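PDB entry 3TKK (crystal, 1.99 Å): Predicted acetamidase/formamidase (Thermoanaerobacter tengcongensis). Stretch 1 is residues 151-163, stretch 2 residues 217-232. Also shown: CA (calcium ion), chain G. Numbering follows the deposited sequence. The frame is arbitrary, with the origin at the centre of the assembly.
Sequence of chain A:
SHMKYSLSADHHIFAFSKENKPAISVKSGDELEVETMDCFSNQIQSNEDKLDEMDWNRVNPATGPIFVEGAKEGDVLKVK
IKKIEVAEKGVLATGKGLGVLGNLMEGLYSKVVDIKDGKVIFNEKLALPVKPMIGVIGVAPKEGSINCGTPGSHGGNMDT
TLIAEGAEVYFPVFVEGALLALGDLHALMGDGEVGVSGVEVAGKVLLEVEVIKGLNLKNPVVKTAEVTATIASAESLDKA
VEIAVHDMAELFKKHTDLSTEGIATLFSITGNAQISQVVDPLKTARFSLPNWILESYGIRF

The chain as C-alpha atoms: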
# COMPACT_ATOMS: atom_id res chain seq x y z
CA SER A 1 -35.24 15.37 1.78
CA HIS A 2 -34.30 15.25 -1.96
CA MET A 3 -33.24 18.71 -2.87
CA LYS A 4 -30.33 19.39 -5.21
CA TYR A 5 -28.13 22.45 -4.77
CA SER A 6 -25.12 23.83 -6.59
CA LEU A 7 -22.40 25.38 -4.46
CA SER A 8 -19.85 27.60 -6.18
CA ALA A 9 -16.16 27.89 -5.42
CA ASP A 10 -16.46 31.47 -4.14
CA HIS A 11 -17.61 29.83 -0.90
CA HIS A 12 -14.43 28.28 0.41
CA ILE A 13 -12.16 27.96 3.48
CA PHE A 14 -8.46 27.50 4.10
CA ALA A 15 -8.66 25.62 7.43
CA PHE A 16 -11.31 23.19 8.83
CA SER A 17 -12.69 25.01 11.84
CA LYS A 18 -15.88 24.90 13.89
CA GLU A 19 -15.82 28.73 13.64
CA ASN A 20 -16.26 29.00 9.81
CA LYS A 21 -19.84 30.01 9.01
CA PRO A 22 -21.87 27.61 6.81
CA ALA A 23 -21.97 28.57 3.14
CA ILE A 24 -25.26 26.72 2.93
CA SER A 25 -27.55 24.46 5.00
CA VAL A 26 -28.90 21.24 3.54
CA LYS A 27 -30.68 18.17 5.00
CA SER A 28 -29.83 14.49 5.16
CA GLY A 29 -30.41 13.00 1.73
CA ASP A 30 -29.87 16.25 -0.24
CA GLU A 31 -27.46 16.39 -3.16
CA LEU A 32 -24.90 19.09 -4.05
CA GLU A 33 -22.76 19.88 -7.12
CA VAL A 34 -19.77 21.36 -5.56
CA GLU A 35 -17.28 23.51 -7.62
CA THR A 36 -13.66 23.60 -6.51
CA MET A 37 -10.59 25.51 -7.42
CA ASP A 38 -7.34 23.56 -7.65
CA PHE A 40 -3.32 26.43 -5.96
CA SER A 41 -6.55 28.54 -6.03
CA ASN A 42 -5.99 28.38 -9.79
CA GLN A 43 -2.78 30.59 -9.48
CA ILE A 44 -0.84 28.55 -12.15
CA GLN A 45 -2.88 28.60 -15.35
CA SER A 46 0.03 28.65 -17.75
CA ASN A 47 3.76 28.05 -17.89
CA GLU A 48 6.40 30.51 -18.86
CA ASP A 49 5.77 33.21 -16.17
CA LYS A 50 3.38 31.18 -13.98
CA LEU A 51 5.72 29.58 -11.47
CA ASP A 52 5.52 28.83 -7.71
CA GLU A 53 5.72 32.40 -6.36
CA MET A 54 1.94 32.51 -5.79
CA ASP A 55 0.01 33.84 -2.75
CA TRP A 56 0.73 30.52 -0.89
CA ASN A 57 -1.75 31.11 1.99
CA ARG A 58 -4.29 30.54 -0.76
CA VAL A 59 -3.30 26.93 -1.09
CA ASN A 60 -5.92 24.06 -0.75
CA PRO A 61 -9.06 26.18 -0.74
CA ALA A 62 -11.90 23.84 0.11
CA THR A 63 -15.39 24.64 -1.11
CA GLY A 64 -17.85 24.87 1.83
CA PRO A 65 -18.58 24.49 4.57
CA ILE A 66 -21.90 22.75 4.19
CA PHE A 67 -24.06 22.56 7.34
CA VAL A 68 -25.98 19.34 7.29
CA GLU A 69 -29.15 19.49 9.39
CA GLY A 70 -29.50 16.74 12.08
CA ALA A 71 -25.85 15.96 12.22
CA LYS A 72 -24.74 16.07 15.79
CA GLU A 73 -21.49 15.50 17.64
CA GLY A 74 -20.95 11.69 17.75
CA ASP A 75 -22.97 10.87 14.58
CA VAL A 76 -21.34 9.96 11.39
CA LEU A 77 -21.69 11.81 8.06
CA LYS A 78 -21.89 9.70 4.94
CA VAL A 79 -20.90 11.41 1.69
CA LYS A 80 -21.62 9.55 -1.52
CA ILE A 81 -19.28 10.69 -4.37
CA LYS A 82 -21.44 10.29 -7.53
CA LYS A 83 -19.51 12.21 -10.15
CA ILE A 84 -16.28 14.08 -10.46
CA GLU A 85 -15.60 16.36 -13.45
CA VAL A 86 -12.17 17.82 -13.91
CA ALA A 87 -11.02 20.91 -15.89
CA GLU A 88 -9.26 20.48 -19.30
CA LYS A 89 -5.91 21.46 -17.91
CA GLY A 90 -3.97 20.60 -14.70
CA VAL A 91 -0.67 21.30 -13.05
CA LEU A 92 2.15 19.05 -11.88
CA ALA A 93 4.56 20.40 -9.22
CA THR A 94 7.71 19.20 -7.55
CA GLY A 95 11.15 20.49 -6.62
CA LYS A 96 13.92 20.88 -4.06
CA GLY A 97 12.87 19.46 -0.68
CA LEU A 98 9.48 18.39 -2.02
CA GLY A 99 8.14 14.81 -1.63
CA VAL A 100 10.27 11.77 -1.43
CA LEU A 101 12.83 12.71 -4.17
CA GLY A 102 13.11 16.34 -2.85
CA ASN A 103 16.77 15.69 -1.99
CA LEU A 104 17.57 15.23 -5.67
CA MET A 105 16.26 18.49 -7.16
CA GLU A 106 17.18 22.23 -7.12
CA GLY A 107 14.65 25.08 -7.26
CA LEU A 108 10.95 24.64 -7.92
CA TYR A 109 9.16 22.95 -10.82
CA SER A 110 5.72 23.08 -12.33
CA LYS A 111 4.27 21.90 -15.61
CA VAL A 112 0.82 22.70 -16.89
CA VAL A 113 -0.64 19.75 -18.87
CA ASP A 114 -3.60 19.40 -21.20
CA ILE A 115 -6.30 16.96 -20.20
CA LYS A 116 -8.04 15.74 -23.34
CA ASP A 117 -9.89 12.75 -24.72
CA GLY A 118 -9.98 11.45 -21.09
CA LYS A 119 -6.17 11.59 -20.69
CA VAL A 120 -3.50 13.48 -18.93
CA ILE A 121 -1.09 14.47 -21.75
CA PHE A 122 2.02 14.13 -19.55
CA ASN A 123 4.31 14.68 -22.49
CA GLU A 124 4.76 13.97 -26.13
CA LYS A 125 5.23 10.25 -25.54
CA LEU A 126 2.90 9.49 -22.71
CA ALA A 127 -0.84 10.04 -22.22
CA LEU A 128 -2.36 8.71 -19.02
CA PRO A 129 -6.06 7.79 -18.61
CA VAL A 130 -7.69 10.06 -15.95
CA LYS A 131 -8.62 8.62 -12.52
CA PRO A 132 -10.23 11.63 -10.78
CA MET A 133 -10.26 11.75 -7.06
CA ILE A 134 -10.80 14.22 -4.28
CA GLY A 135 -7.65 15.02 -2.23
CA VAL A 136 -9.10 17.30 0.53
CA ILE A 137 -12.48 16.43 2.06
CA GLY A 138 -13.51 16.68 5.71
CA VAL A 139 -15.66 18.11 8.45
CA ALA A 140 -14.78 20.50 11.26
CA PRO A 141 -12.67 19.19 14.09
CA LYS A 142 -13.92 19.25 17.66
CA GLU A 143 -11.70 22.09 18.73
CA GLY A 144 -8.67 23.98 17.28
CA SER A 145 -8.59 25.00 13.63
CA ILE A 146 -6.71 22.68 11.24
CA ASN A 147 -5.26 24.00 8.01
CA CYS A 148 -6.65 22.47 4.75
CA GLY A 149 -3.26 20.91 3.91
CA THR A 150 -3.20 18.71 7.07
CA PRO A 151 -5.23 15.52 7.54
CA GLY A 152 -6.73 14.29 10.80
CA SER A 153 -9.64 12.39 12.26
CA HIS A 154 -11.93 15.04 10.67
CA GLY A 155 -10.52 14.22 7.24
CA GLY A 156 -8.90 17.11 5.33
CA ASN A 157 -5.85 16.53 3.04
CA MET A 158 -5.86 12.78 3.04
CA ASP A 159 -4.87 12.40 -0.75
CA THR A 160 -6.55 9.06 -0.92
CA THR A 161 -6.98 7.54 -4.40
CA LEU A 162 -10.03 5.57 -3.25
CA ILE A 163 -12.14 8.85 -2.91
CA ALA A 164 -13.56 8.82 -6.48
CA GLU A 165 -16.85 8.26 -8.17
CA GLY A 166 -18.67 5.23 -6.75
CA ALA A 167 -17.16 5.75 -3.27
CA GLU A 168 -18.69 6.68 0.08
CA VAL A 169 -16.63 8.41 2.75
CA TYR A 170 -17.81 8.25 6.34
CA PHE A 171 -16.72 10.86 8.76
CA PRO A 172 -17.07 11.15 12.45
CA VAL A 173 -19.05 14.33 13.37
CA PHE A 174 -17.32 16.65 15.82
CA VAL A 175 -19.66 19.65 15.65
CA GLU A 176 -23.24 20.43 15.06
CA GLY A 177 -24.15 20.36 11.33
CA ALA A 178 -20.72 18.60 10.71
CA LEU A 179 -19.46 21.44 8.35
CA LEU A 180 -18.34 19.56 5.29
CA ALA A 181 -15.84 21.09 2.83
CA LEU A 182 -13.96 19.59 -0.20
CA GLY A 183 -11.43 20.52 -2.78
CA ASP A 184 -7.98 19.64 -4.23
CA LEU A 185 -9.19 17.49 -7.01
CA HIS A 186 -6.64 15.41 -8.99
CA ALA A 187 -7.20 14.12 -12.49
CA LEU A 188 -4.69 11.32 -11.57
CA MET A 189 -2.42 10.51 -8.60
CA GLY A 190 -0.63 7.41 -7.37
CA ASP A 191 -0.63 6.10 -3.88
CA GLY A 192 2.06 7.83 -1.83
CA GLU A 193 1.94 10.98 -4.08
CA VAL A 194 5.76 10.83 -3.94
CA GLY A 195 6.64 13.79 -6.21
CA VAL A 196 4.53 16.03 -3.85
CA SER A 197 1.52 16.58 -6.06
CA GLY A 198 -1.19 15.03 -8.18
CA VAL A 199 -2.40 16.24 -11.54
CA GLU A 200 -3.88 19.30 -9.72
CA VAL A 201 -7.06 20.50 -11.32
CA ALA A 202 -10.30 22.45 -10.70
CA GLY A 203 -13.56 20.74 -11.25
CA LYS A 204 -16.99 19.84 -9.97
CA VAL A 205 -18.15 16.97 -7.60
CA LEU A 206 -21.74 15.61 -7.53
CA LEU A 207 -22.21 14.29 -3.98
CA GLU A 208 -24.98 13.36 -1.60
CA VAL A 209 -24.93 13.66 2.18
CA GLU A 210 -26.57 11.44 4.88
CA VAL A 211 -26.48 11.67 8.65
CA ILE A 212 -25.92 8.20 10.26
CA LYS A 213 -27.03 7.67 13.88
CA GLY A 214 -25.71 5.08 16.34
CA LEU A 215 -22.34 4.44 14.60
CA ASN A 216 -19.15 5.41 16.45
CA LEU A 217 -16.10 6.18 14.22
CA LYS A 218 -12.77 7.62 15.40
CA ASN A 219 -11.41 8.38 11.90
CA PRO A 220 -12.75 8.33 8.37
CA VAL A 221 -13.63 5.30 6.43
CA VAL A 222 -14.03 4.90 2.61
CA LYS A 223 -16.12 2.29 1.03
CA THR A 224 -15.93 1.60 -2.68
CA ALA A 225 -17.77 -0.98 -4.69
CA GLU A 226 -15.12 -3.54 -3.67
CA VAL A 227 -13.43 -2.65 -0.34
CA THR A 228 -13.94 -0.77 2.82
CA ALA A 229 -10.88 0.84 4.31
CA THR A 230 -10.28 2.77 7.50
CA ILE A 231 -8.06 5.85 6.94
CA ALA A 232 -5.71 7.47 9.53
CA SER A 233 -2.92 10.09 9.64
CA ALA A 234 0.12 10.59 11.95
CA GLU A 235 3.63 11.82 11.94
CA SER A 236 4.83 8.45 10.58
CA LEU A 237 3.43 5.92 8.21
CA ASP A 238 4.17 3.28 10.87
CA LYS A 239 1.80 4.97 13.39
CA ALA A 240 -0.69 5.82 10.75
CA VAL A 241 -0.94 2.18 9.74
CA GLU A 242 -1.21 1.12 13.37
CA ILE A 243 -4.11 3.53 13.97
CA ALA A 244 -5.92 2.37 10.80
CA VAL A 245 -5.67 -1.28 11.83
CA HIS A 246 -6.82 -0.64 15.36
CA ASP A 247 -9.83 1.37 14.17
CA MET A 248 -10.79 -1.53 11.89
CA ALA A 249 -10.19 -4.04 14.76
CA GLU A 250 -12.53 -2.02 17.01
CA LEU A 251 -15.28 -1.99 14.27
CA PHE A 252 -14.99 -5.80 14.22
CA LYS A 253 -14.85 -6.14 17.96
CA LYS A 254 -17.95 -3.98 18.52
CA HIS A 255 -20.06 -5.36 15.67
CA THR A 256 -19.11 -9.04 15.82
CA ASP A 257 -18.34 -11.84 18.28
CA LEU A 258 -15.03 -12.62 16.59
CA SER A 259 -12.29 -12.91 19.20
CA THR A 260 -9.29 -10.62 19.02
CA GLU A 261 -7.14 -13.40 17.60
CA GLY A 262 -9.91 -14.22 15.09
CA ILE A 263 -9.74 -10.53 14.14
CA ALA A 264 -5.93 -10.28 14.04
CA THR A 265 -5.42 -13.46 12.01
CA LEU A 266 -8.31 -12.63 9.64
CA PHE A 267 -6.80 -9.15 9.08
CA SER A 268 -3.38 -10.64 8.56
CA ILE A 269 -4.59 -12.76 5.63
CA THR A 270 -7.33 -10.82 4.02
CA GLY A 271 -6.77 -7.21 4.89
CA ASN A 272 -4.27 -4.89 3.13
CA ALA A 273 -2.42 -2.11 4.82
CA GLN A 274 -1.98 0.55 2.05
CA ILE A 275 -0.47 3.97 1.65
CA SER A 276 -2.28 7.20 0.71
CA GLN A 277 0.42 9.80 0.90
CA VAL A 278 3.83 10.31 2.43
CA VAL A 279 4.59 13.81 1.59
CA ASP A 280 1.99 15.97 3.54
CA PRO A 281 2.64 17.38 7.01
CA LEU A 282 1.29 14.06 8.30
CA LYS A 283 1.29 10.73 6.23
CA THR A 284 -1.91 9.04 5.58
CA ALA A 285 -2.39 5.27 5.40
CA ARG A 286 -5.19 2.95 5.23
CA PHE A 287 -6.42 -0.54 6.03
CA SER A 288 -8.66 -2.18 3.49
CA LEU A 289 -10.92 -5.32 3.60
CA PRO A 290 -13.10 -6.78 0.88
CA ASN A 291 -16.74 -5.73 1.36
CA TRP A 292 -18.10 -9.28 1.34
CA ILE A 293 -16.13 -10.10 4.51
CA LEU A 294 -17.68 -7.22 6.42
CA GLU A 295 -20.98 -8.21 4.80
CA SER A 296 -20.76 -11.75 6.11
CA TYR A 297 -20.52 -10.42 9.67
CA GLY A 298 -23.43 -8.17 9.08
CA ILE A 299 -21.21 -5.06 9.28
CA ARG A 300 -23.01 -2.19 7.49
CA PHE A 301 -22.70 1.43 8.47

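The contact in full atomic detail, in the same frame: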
# COMPACT_ATOMS: atom_id res chain seq x y z
N PRO A 151 -4.14 16.44 7.16
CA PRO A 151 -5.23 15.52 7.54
C PRO A 151 -5.39 15.19 8.97
O PRO A 151 -4.41 15.21 9.72
CB PRO A 151 -4.85 14.19 6.88
CG PRO A 151 -3.37 14.22 6.73
CD PRO A 151 -2.91 15.73 6.77
N GLY A 152 -6.59 14.81 9.39
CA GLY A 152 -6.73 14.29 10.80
C GLY A 152 -7.98 13.46 10.87
O GLY A 152 -8.51 12.95 9.82
N SER A 153 -8.42 13.23 12.09
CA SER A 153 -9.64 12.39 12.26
C SER A 153 -10.90 13.00 11.60
O SER A 153 -11.84 12.26 11.28
CB SER A 153 -9.89 12.24 13.73
OG SER A 153 -8.75 11.59 14.33
N HIS A 154 -10.84 14.32 11.33
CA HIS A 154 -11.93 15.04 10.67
C HIS A 154 -11.83 14.92 9.17
O HIS A 154 -12.72 15.38 8.47
CB HIS A 154 -11.92 16.52 11.02
CG HIS A 154 -10.68 17.22 10.50
ND1 HIS A 154 -9.44 17.00 11.02
CD2 HIS A 154 -10.48 18.04 9.42
CE1 HIS A 154 -8.53 17.66 10.34
NE2 HIS A 154 -9.13 18.31 9.35
N GLY A 155 -10.75 14.29 8.65
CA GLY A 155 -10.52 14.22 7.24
C GLY A 155 -9.55 15.30 6.84
O GLY A 155 -8.53 15.46 7.47
N GLY A 156 -9.84 16.04 5.79
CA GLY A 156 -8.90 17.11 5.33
C GLY A 156 -8.01 16.56 4.20
O GLY A 156 -8.49 15.86 3.35
N ASN A 157 -6.71 16.80 4.24
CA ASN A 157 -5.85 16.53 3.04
C ASN A 157 -5.30 15.10 3.17
O ASN A 157 -4.11 14.85 3.45
CB ASN A 157 -4.66 17.48 3.06
CG ASN A 157 -3.85 17.46 1.77
OD1 ASN A 157 -4.27 17.00 0.73
ND2 ASN A 157 -2.62 17.97 1.87
N MET A 158 -6.17 14.19 2.93
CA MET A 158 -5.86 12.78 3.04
C MET A 158 -5.28 12.15 1.74
O MET A 158 -4.82 11.03 1.82
CB MET A 158 -7.13 12.01 3.40
CG MET A 158 -7.84 12.42 4.63
SD MET A 158 -9.27 11.38 5.04
CE MET A 158 -10.44 12.20 3.96
N ASP A 159 -5.44 12.81 0.56
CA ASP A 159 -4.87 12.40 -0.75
C ASP A 159 -4.97 10.91 -0.87
O ASP A 159 -3.97 10.17 -1.14
CB ASP A 159 -3.44 12.87 -1.00
CG ASP A 159 -3.34 14.42 -1.26
OD1 ASP A 159 -4.31 15.12 -1.64
OD2 ASP A 159 -2.33 14.99 -0.81
N THR A 160 -6.22 10.46 -0.79
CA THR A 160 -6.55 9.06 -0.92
C THR A 160 -7.21 8.67 -2.25
O THR A 160 -8.31 9.17 -2.54
CB THR A 160 -7.40 8.65 0.35
OG1 THR A 160 -6.56 8.76 1.55
CG2 THR A 160 -7.90 7.21 0.14
N THR A 161 -6.61 7.74 -3.05
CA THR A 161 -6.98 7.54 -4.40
C THR A 161 -8.35 6.87 -4.38
O THR A 161 -9.09 7.02 -5.34
CB THR A 161 -5.98 6.46 -5.10
OG1 THR A 161 -5.76 5.41 -4.13
CG2 THR A 161 -4.53 7.25 -5.44
N LEU A 162 -8.71 6.19 -3.30
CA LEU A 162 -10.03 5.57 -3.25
C LEU A 162 -11.25 6.61 -3.36
O LEU A 162 -12.37 6.19 -3.46
CB LEU A 162 -10.17 4.73 -1.93
CG LEU A 162 -9.11 3.59 -1.69
CD1 LEU A 162 -9.51 2.81 -0.37
CD2 LEU A 162 -9.05 2.75 -3.01
N ILE A 163 -11.03 7.89 -2.93
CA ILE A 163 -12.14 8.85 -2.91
C ILE A 163 -12.39 9.33 -4.31
O ILE A 163 -11.81 10.32 -4.69
CB ILE A 163 -11.79 10.00 -1.86
CG1 ILE A 163 -11.52 9.26 -0.54
CG2 ILE A 163 -13.03 11.02 -1.78
CD1 ILE A 163 -11.14 10.29 0.84
N LEU A 217 -17.40 6.32 14.91
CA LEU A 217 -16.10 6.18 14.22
C LEU A 217 -15.07 7.08 14.94
O LEU A 217 -15.45 8.14 15.53
CB LEU A 217 -16.19 6.61 12.75
CG LEU A 217 -17.07 5.73 11.86
CD1 LEU A 217 -17.08 6.11 10.41
CD2 LEU A 217 -16.48 4.32 11.98
N LYS A 218 -13.78 6.74 14.83
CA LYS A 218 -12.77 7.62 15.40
C LYS A 218 -12.01 8.37 14.30
O LYS A 218 -11.26 9.29 14.59
CB LYS A 218 -11.73 6.83 16.23
CG LYS A 218 -12.33 6.25 17.46
CD LYS A 218 -12.74 7.35 18.33
CE LYS A 218 -13.23 6.87 19.70
NZ LYS A 218 -12.34 5.83 20.27
N ASN A 219 -12.17 7.92 13.07
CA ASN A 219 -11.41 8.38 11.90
C ASN A 219 -12.22 8.03 10.68
O ASN A 219 -13.14 7.29 10.83
CB ASN A 219 -10.10 7.64 11.80
CG ASN A 219 -9.07 8.22 12.67
OD1 ASN A 219 -8.69 9.32 12.47
ND2 ASN A 219 -8.56 7.48 13.59
N PRO A 220 -11.83 8.49 9.47
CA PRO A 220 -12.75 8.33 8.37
C PRO A 220 -12.62 6.96 7.86
O PRO A 220 -11.61 6.24 8.13
CB PRO A 220 -12.21 9.28 7.28
CG PRO A 220 -11.53 10.33 8.16
CD PRO A 220 -10.80 9.49 9.14
N VAL A 221 -13.62 6.61 7.08
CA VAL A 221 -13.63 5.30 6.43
C VAL A 221 -14.12 5.49 4.97
O VAL A 221 -14.92 6.39 4.71
CB VAL A 221 -14.69 4.38 7.12
CG1 VAL A 221 -14.99 3.06 6.19
CG2 VAL A 221 -14.22 3.99 8.52
N VAL A 222 -13.55 4.77 4.02
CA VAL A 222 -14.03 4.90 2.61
C VAL A 222 -14.51 3.59 2.19
O VAL A 222 -13.89 2.51 2.48
CB VAL A 222 -12.98 5.51 1.58
CG1 VAL A 222 -11.67 4.82 1.71
CG2 VAL A 222 -13.58 5.31 0.07
N LYS A 223 -15.64 3.59 1.49
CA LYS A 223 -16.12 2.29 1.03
C LYS A 223 -16.32 2.44 -0.47
O LYS A 223 -16.91 3.42 -0.90
CB LYS A 223 -17.47 1.98 1.66
CG LYS A 223 -18.17 0.68 1.02
CD LYS A 223 -19.53 0.37 1.72
CE LYS A 223 -20.32 -0.76 0.96
NZ LYS A 223 -21.68 -0.75 1.55
N THR A 224 -15.83 1.49 -1.26
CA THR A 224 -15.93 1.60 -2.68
C THR A 224 -16.81 0.45 -2.98
O THR A 224 -17.37 -0.21 -2.08
CB THR A 224 -14.55 1.42 -3.41
OG1 THR A 224 -14.15 0.05 -3.21
CG2 THR A 224 -13.40 2.39 -2.77
N ALA A 225 -17.00 0.22 -4.26
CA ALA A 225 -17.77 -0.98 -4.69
C ALA A 225 -17.19 -2.32 -4.20
O ALA A 225 -17.96 -3.32 -4.00
CB ALA A 225 -17.85 -1.00 -6.18
N GLU A 226 -15.90 -2.32 -3.97
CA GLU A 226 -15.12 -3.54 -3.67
C GLU A 226 -14.55 -3.68 -2.24
O GLU A 226 -14.61 -4.77 -1.68
CB GLU A 226 -14.07 -3.72 -4.78
CG GLU A 226 -14.74 -3.66 -6.25
CD GLU A 226 -15.77 -4.75 -6.53
OE1 GLU A 226 -15.62 -5.84 -5.94
OE2 GLU A 226 -16.74 -4.59 -7.38
N VAL A 227 -14.16 -2.57 -1.59
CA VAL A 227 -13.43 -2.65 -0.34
C VAL A 227 -13.92 -1.54 0.53
O VAL A 227 -14.62 -0.54 0.05
CB VAL A 227 -11.92 -2.43 -0.55
CG1 VAL A 227 -11.32 -3.57 -1.43
CG2 VAL A 227 -11.70 -1.07 -1.18
N THR A 228 -13.58 -1.71 1.81
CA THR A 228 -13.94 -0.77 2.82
C THR A 228 -12.67 -0.53 3.57
O THR A 228 -12.01 -1.50 3.97
CB THR A 228 -15.02 -1.37 3.83
OG1 THR A 228 -16.27 -1.43 3.14
CG2 THR A 228 -15.30 -0.31 4.98
N ALA A 229 -12.23 0.72 3.73
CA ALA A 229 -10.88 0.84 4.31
C ALA A 229 -10.91 1.91 5.35
O ALA A 229 -11.48 2.95 5.05
CB ALA A 229 -9.93 1.34 3.19
N THR A 230 -10.27 1.72 6.52
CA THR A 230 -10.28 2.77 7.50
C THR A 230 -9.16 3.61 7.04
O THR A 230 -8.22 3.02 6.39
CB THR A 230 -9.97 2.16 8.92
OG1 THR A 230 -8.94 1.13 8.77
CG2 THR A 230 -11.26 1.35 9.48
N ILE A 231 -9.17 4.94 7.37
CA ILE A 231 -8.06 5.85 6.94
C ILE A 231 -7.50 6.50 8.21
O ILE A 231 -8.31 6.79 9.13
CB ILE A 231 -8.65 7.00 6.15
CG1 ILE A 231 -9.56 6.48 4.95
CG2 ILE A 231 -7.50 8.00 5.62
CD1 ILE A 231 -8.79 5.83 3.97
N ALA A 232 -6.19 6.67 8.36
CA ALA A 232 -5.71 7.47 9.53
C ALA A 232 -4.46 8.26 9.16
O ALA A 232 -3.76 7.80 8.25
CB ALA A 232 -5.32 6.55 10.62
CA CA G . -3.39 17.26 -1.37
O HOH W 1 -1.15 17.84 -0.52
O HOH W 2 -1.98 17.35 -3.44
O HOH W 3 -3.06 19.72 -1.15

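What sort of surface does each stretch bring? Stretch 2 is a hairpin: strand 221-223 pairs with strand 227-232, and V222, A229 and I231 point toward stretch 1. Stretch 1 is mostly loop and turn, and lays M158, T160 and L162 on that face, with 503 Å² buried in all.

Which bump makes the largest share of the contact? L162, at the turn from T160 to I163, is the residue most covered. L162 CD1 lies 3.6 Å from V222 CG1 and 3.9 Å from A229 CB. The small methyl of A229 leaves a low spot beside branched V222, and the leucine tip settles there. T224 adds its methyl, with CG2 4.1 Å from L162 CB, while its OG1 accepts bonds from the backbone N of E226 and V227.

How is the middle closed? M158 extends its thioether between P220 and I231: M158 SD is 4.0 Å from P220 CG and 3.9 Å from I231 CG2. T160 CG2 approaches I231 CD1 at 4.2 Å, while T160 OG1 is turned to M158 O at 2.9 Å.

Is anything polar involved? One hydrogen bond crosses, from S153 OG to N219 OD1 at 2.9 Å. Nearby, the G152-G155 turn meets the proline ring: G155 N is 4.1 Å from P220 CG. The backbone angles of G155 themselves call for glycine.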